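Local coordinates for peroxinectin A (Dictyostelium discoideum, PDB 6ERC), which is a secreted heme peroxidase that uses hydrogen peroxide to oxidise phenolic donors and small anions such as iodide and thiocyanate, at residues S48-S52 against D378-L384; I356-M360 against Q418-R422. All coordinates share one frame. Residue numbers count along the deposited sequence, not the author numbering.

Contact 1: residues S48-S52 against D378-L384. With HEM (protoporphyrin IX containing Fe), chain F.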
loop_
_atom_site.group_PDB
_atom_site.type_symbol
_atom_site.label_atom_id
_atom_site.label_comp_id
_atom_site.label_asym_id
_atom_site.label_seq_id
_atom_site.Cartn_x
_atom_site.Cartn_y
_atom_site.Cartn_z
ATOM N N SER A 48 17.121 11.338 -8.850
ATOM C CA SER A 48 16.389 10.779 -7.714
ATOM C C SER A 48 17.333 10.390 -6.581
ATOM O O SER A 48 17.105 10.745 -5.419
ATOM C CB SER A 48 15.567 9.570 -8.167
ATOM O OG SER A 48 14.661 9.927 -9.195
ATOM N N ARG A 49 18.405 9.662 -6.901
ATOM C CA ARG A 49 19.308 9.189 -5.855
ATOM C C ARG A 49 19.986 10.346 -5.131
ATOM O O ARG A 49 20.335 10.219 -3.951
ATOM C CB ARG A 49 20.349 8.243 -6.454
ATOM C CG ARG A 49 21.411 7.756 -5.471
ATOM C CD ARG A 49 20.814 7.102 -4.233
ATOM N NE ARG A 49 21.859 6.602 -3.343
ATOM C CZ ARG A 49 21.653 6.159 -2.106
ATOM N NH1 ARG A 49 20.433 6.150 -1.584
ATOM N NH2 ARG A 49 22.677 5.728 -1.382
ATOM N N ALA A 50 20.188 11.473 -5.814
ATOM C CA ALA A 50 20.736 12.648 -5.145
ATOM C C ALA A 50 19.730 13.220 -4.155
ATOM O O ALA A 50 20.060 13.464 -2.989
ATOM C CB ALA A 50 21.142 13.700 -6.178
ATOM N N ILE A 51 18.489 13.433 -4.600
ATOM C CA ILE A 51 17.448 13.904 -3.693
ATOM C C ILE A 51 17.299 12.950 -2.516
ATOM O O ILE A 51 17.023 13.379 -1.389
ATOM C CB ILE A 51 16.113 14.075 -4.445
ATOM C CG1 ILE A 51 16.246 15.090 -5.585
ATOM C CG2 ILE A 51 15.010 14.496 -3.485
ATOM C CD1 ILE A 51 16.528 16.517 -5.139
ATOM N N SER A 52 17.474 11.649 -2.754
ATOM C CA SER A 52 17.391 10.676 -1.669
ATOM C C SER A 52 18.473 10.929 -0.628
ATOM O O SER A 52 18.196 10.972 0.576
ATOM C CB SER A 52 17.505 9.259 -2.231
ATOM O OG SER A 52 17.458 8.292 -1.198
ATOM N N ASP A 378 16.865 1.472 -3.597
ATOM C CA ASP A 378 16.592 2.633 -2.757
ATOM C C ASP A 378 15.124 2.982 -2.939
ATOM O O ASP A 378 14.720 3.441 -4.011
ATOM C CB ASP A 378 17.498 3.809 -3.132
ATOM C CG ASP A 378 17.244 5.049 -2.288
ATOM O OD1 ASP A 378 16.269 5.070 -1.508
ATOM O OD2 ASP A 378 18.032 6.010 -2.406
ATOM N N LEU A 379 14.324 2.757 -1.897
ATOM C CA LEU A 379 12.890 2.984 -2.017
ATOM C C LEU A 379 12.564 4.468 -2.134
ATOM O O LEU A 379 11.622 4.841 -2.842
ATOM C CB LEU A 379 12.165 2.362 -0.826
ATOM C CG LEU A 379 10.638 2.360 -0.872
ATOM C CD1 LEU A 379 10.106 1.813 -2.193
ATOM C CD2 LEU A 379 10.102 1.534 0.282
ATOM N N ALA A 380 13.323 5.326 -1.454
ATOM C CA ALA A 380 13.150 6.763 -1.634
ATOM C C ALA A 380 13.389 7.157 -3.088
ATOM O O ALA A 380 12.600 7.902 -3.678
ATOM C CB ALA A 380 14.095 7.523 -0.706
ATOM N N SER A 381 14.475 6.655 -3.683
ATOM C CA SER A 381 14.760 6.959 -5.081
ATOM C C SER A 381 13.676 6.409 -5.998
ATOM O O SER A 381 13.238 7.091 -6.933
ATOM C CB SER A 381 16.125 6.395 -5.476
ATOM O OG SER A 381 17.154 6.943 -4.675
ATOM N N ARG A 382 13.232 5.174 -5.752
ATOM C CA ARG A 382 12.182 4.590 -6.581
ATOM C C ARG A 382 10.925 5.449 -6.562
ATOM O O ARG A 382 10.252 5.601 -7.587
ATOM C CB ARG A 382 11.870 3.168 -6.113
ATOM C CG ARG A 382 12.967 2.160 -6.434
ATOM C CD ARG A 382 12.497 0.719 -6.254
ATOM N NE ARG A 382 11.611 0.281 -7.334
ATOM C CZ ARG A 382 12.026 -0.126 -8.532
ATOM N NH1 ARG A 382 13.323 -0.149 -8.820
ATOM N NH2 ARG A 382 11.144 -0.507 -9.450
ATOM N N ASN A 383 10.599 6.031 -5.408
ATOM C CA ASN A 383 9.424 6.891 -5.326
ATOM C C ASN A 383 9.612 8.152 -6.159
ATOM O O ASN A 383 8.730 8.528 -6.940
ATOM C CB ASN A 383 9.132 7.241 -3.868
ATOM C CG ASN A 383 8.783 6.019 -3.037
ATOM O OD1 ASN A 383 8.172 5.073 -3.529
ATOM N ND2 ASN A 383 9.175 6.035 -1.770
ATOM N N LEU A 384 10.759 8.820 -6.009
ATOM C CA LEU A 384 11.039 10.008 -6.811
ATOM C C LEU A 384 10.965 9.692 -8.298
ATOM O O LEU A 384 10.349 10.432 -9.072
ATOM C CB LEU A 384 12.412 10.573 -6.449
ATOM C CG LEU A 384 12.469 11.608 -5.322
ATOM C CD1 LEU A 384 11.736 12.887 -5.707
ATOM C CD2 LEU A 384 11.911 11.045 -4.029
HETATM C CHA HEM F . 4.794 0.979 -3.398
HETATM C CHB HEM F . 7.819 -1.476 -0.534
HETATM C CHC HEM F . 5.272 -0.039 3.354
HETATM C CHD HEM F . 2.399 2.610 0.491
HETATM C C1A HEM F . 5.865 0.245 -2.951
HETATM C C2A HEM F . 6.957 -0.233 -3.763
HETATM C C3A HEM F . 7.800 -0.911 -2.979
HETATM C C4A HEM F . 7.259 -0.887 -1.638
HETATM C CMA HEM F . 9.110 -1.610 -3.403
HETATM C CAA HEM F . 7.096 0.030 -5.271
HETATM C CBA HEM F . 8.291 0.956 -5.447
HETATM C CGA HEM F . 8.172 1.707 -6.747
HETATM O O1A HEM F . 7.208 2.501 -6.905
HETATM O O2A HEM F . 9.049 1.521 -7.627
HETATM C C1B HEM F . 7.374 -1.312 0.756
HETATM C C2B HEM F . 7.962 -1.932 1.917
HETATM C C3B HEM F . 7.260 -1.544 2.995
HETATM C C4B HEM F . 6.205 -0.659 2.544
HETATM C CMB HEM F . 9.181 -2.873 1.828
HETATM C CAB HEM F . 7.463 -1.904 4.485
HETATM C CBB HEM F . 8.481 -2.651 4.927
HETATM C C1C HEM F . 4.275 0.812 2.928
HETATM C C2C HEM F . 3.298 1.485 3.768
HETATM C C3C HEM F . 2.498 2.220 2.966
HETATM C C4C HEM F . 2.956 2.025 1.607
HETATM C CMC HEM F . 3.287 1.313 5.302
HETATM C CAC HEM F . 1.288 3.148 3.252
HETATM C CBC HEM F . 0.760 3.399 4.451
HETATM C C1D HEM F . 2.770 2.364 -0.809
HETATM C C2D HEM F . 2.092 2.849 -1.989
HETATM C C3D HEM F . 2.765 2.404 -3.054
HETATM C C4D HEM F . 3.875 1.609 -2.592
HETATM C CMD HEM F . 0.838 3.747 -1.978
HETATM C CAD HEM F . 2.435 2.630 -4.540
HETATM C CBD HEM F . 1.327 1.633 -4.865
HETATM C CGD HEM F . 1.441 1.132 -6.284
HETATM O O1D HEM F . 2.210 0.164 -6.515
HETATM O O2D HEM F . 0.766 1.683 -7.191
HETATM N NA HEM F . 6.080 -0.174 -1.657
HETATM N NB HEM F . 6.305 -0.542 1.171
HETATM N NC HEM F . 4.033 1.165 1.618
HETATM N ND HEM F . 3.852 1.609 -1.215
HETATM FE FE HEM F . 5.028 0.504 -0.042
#
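The Asp-378 carboxylate meets the side chains of Arg-49 and Ser-52 on one flank of helix 48-56. It is the N-cap of helix 379-390, a heme-pocket helix of this animal heme peroxidase fold. OD1 of Asp-378 takes a weak capping bond from Ser-381 N at 3.2 Å. OD2 of Asp-378 gathers the rest: Arg-49 NH1 at 2.5 Å in a salt bridge, Ser-52 OG at 2.6 Å and Ser-381 OG at 2.6 Å. The cap thus ties two helices; the axes of the two short segments approach to 8.2 Å, with 129° between their directions. Small residues permit this: Ser-48 CB lies 3.6 Å from Ser-381 O, and Ser-52 OG 3.5 Å from Ala-380 CB. Ser-48 OG is hydrogen-bonded to Gln-385 OE1. Arg-49 also pairs with Asp-101. Ile-51 touches Leu-384. The face turned away from helix 48-56 borders the heme. Leu-379 CD1 packs 3.7 Å from heme C3A, and Arg-382 NE donates to heme propionate oxygen O2A at 2.9 Å.

Contact 2: residues I356-M360 against Q418-R422. With CA (calcium ion), chain G.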
loop_
_atom_site.group_PDB
_atom_site.type_symbol
_atom_site.label_atom_id
_atom_site.label_comp_id
_atom_site.label_asym_id
_atom_site.label_seq_id
_atom_site.Cartn_x
_atom_site.Cartn_y
_atom_site.Cartn_z
ATOM N N ILE A 356 6.268 10.321 10.299
ATOM C CA ILE A 356 6.037 10.622 8.892
ATOM C C ILE A 356 6.664 11.979 8.610
ATOM O O ILE A 356 6.138 13.019 9.016
ATOM C CB ILE A 356 4.547 10.606 8.538
ATOM C CG1 ILE A 356 3.996 9.186 8.676
ATOM C CG2 ILE A 356 4.336 11.097 7.107
ATOM C CD1 ILE A 356 2.505 9.125 8.890
ATOM N N ASP A 357 7.789 11.962 7.911
ATOM C CA ASP A 357 8.592 13.148 7.676
ATOM C C ASP A 357 9.487 12.853 6.479
ATOM O O ASP A 357 9.316 11.839 5.795
ATOM C CB ASP A 357 9.370 13.507 8.942
ATOM C CG ASP A 357 10.060 12.307 9.549
ATOM O OD1 ASP A 357 10.342 11.345 8.804
ATOM O OD2 ASP A 357 10.308 12.318 10.770
ATOM N N ILE A 358 10.451 13.734 6.216
ATOM C CA ILE A 358 11.299 13.540 5.047
ATOM C C ILE A 358 12.228 12.344 5.205
ATOM O O ILE A 358 12.804 11.885 4.214
ATOM C CB ILE A 358 12.114 14.812 4.755
ATOM C CG1 ILE A 358 12.992 15.182 5.954
ATOM C CG2 ILE A 358 11.180 15.956 4.387
ATOM C CD1 ILE A 358 14.026 16.243 5.649
ATOM N N TYR A 359 12.384 11.813 6.414
ATOM C CA TYR A 359 13.406 10.812 6.682
ATOM C C TYR A 359 12.895 9.398 6.468
ATOM O O TYR A 359 11.782 9.054 6.875
ATOM C CB TYR A 359 13.913 10.966 8.108
ATOM C CG TYR A 359 14.287 12.384 8.386
ATOM C CD1 TYR A 359 15.470 12.906 7.895
ATOM C CD2 TYR A 359 13.442 13.216 9.102
ATOM C CE1 TYR A 359 15.817 14.210 8.127
ATOM C CE2 TYR A 359 13.779 14.527 9.340
ATOM C CZ TYR A 359 14.968 15.019 8.849
ATOM O OH TYR A 359 15.310 16.326 9.089
ATOM N N MET A 360 13.735 8.581 5.838
ATOM C CA MET A 360 13.445 7.181 5.579
ATOM C C MET A 360 14.583 6.343 6.137
ATOM O O MET A 360 15.755 6.669 5.930
ATOM C CB MET A 360 13.279 6.937 4.081
ATOM C CG MET A 360 12.944 5.507 3.706
ATOM S SD MET A 360 12.587 5.351 1.945
ATOM C CE MET A 360 11.168 6.433 1.782
ATOM N N GLN A 418 16.408 22.340 9.933
ATOM C CA GLN A 418 17.084 21.264 9.218
ATOM C C GLN A 418 16.269 20.799 8.022
ATOM O O GLN A 418 16.842 20.426 6.991
ATOM C CB GLN A 418 17.366 20.092 10.157
ATOM C CG GLN A 418 18.248 19.020 9.531
ATOM C CD GLN A 418 18.583 17.898 10.494
ATOM O OE1 GLN A 418 17.903 17.707 11.502
ATOM N NE2 GLN A 418 19.639 17.152 10.189
ATOM N N ILE A 419 14.938 20.814 8.131
ATOM C CA ILE A 419 14.112 20.547 6.959
ATOM C C ILE A 419 14.282 21.668 5.940
ATOM O O ILE A 419 14.448 21.418 4.740
ATOM C CB ILE A 419 12.634 20.368 7.355
ATOM C CG1 ILE A 419 12.468 19.357 8.498
ATOM C CG2 ILE A 419 11.817 19.929 6.143
ATOM C CD1 ILE A 419 12.813 17.934 8.142
ATOM N N GLN A 420 14.249 22.920 6.401
ATOM C CA GLN A 420 14.455 24.053 5.503
ATOM C C GLN A 420 15.786 23.937 4.773
ATOM O O GLN A 420 15.859 24.120 3.553
ATOM C CB GLN A 420 14.395 25.362 6.288
ATOM C CG GLN A 420 13.036 25.687 6.863
ATOM C CD GLN A 420 13.045 26.973 7.657
ATOM O OE1 GLN A 420 13.974 27.775 7.548
ATOM N NE2 GLN A 420 12.013 27.179 8.467
ATOM N N ASN A 421 16.855 23.635 5.510
ATOM C CA ASN A 421 18.174 23.551 4.897
ATOM C C ASN A 421 18.224 22.454 3.842
ATOM O O ASN A 421 18.697 22.675 2.721
ATOM C CB ASN A 421 19.229 23.322 5.978
ATOM C CG ASN A 421 19.407 24.532 6.877
ATOM O OD1 ASN A 421 18.621 25.482 6.824
ATOM N ND2 ASN A 421 20.445 24.504 7.710
ATOM N N ARG A 422 17.728 21.260 4.177
ATOM C CA ARG A 422 17.762 20.159 3.220
ATOM C C ARG A 422 16.959 20.482 1.967
ATOM O O ARG A 422 17.320 20.042 0.869
ATOM C CB ARG A 422 17.253 18.878 3.880
ATOM C CG ARG A 422 18.214 18.324 4.920
ATOM C CD ARG A 422 17.842 16.925 5.384
ATOM N NE ARG A 422 18.869 16.377 6.268
ATOM C CZ ARG A 422 19.087 15.081 6.468
ATOM N NH1 ARG A 422 18.359 14.167 5.845
ATOM N NH2 ARG A 422 20.054 14.697 7.290
HETATM CA CA CA G . 10.287 8.988 8.703
HETATM O O HOH W 1 11.185 9.641 10.774
HETATM O O HOH W 2 15.017 17.822 12.016
HETATM O O HOH W 3 11.900 7.284 9.095
#
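The loop 356-360 carries two ligands of the calcium site. Asp-357 OD1 and Tyr-359 O each lie 2.4 Å from the calcium ion, as do two waters; Ser-306 and Asn-355 are further ligands. Asp-357 OD1 also accepts from Tyr-359 N at 3.2 Å, forming an Asx turn. The turn leaves Ile-358 and Tyr-359 to meet helix 417-426.

Apolar packing comes next. Ile-358 CD1 is a tight 3.2 Å from Ile-419 CD1, and the same Ile-358 CD1 lies 3.9 Å from Arg-422 CD. Ile-419 CD1 also sits 3.7 Å from Tyr-359 CZ.

The arginine contact is different. Arg-422 NH1 approaches the ring edge, 3.4 Å from Tyr-359 CE1, which lies over one face of the guanidinium. Arg-422 NH1 donates to the backbone oxygens of Ile-55 and Asp-57.

One water links the polar ends, 2.9 Å from Gln-418 OE1 and 3.3 Å from Tyr-359 OH. Direct contact rests on isoleucine packing and the Arg-422 ring-edge approach, while calcium coordination probably helps hold the loop's shape.

Overall arrangement
The two contacts lie on the same side of the chain's centre, their own centres about 14 Å apart. Contact 1 is fully buried. Contact 2 is only partly buried, with Gln-418 exposed. Their chemistry differs: the buried contact holds the salt bridge, the more open one is largely apolar. Contact 1 joins two helices through a shared carboxylate and borders the heme. Contact 2 sets a calcium-binding loop on a helix by apolar packing and one bridging water. They meet at Met-360, whose SD is 3.5 Å from Ala-380 N. Helix 48-56 also connects them: Met-360 pairs by backbone with Phe-56, and Arg-422 reaches Ile-55. Helix 435-441 touches both contacts, through Leu-384 and Ile-419 among others.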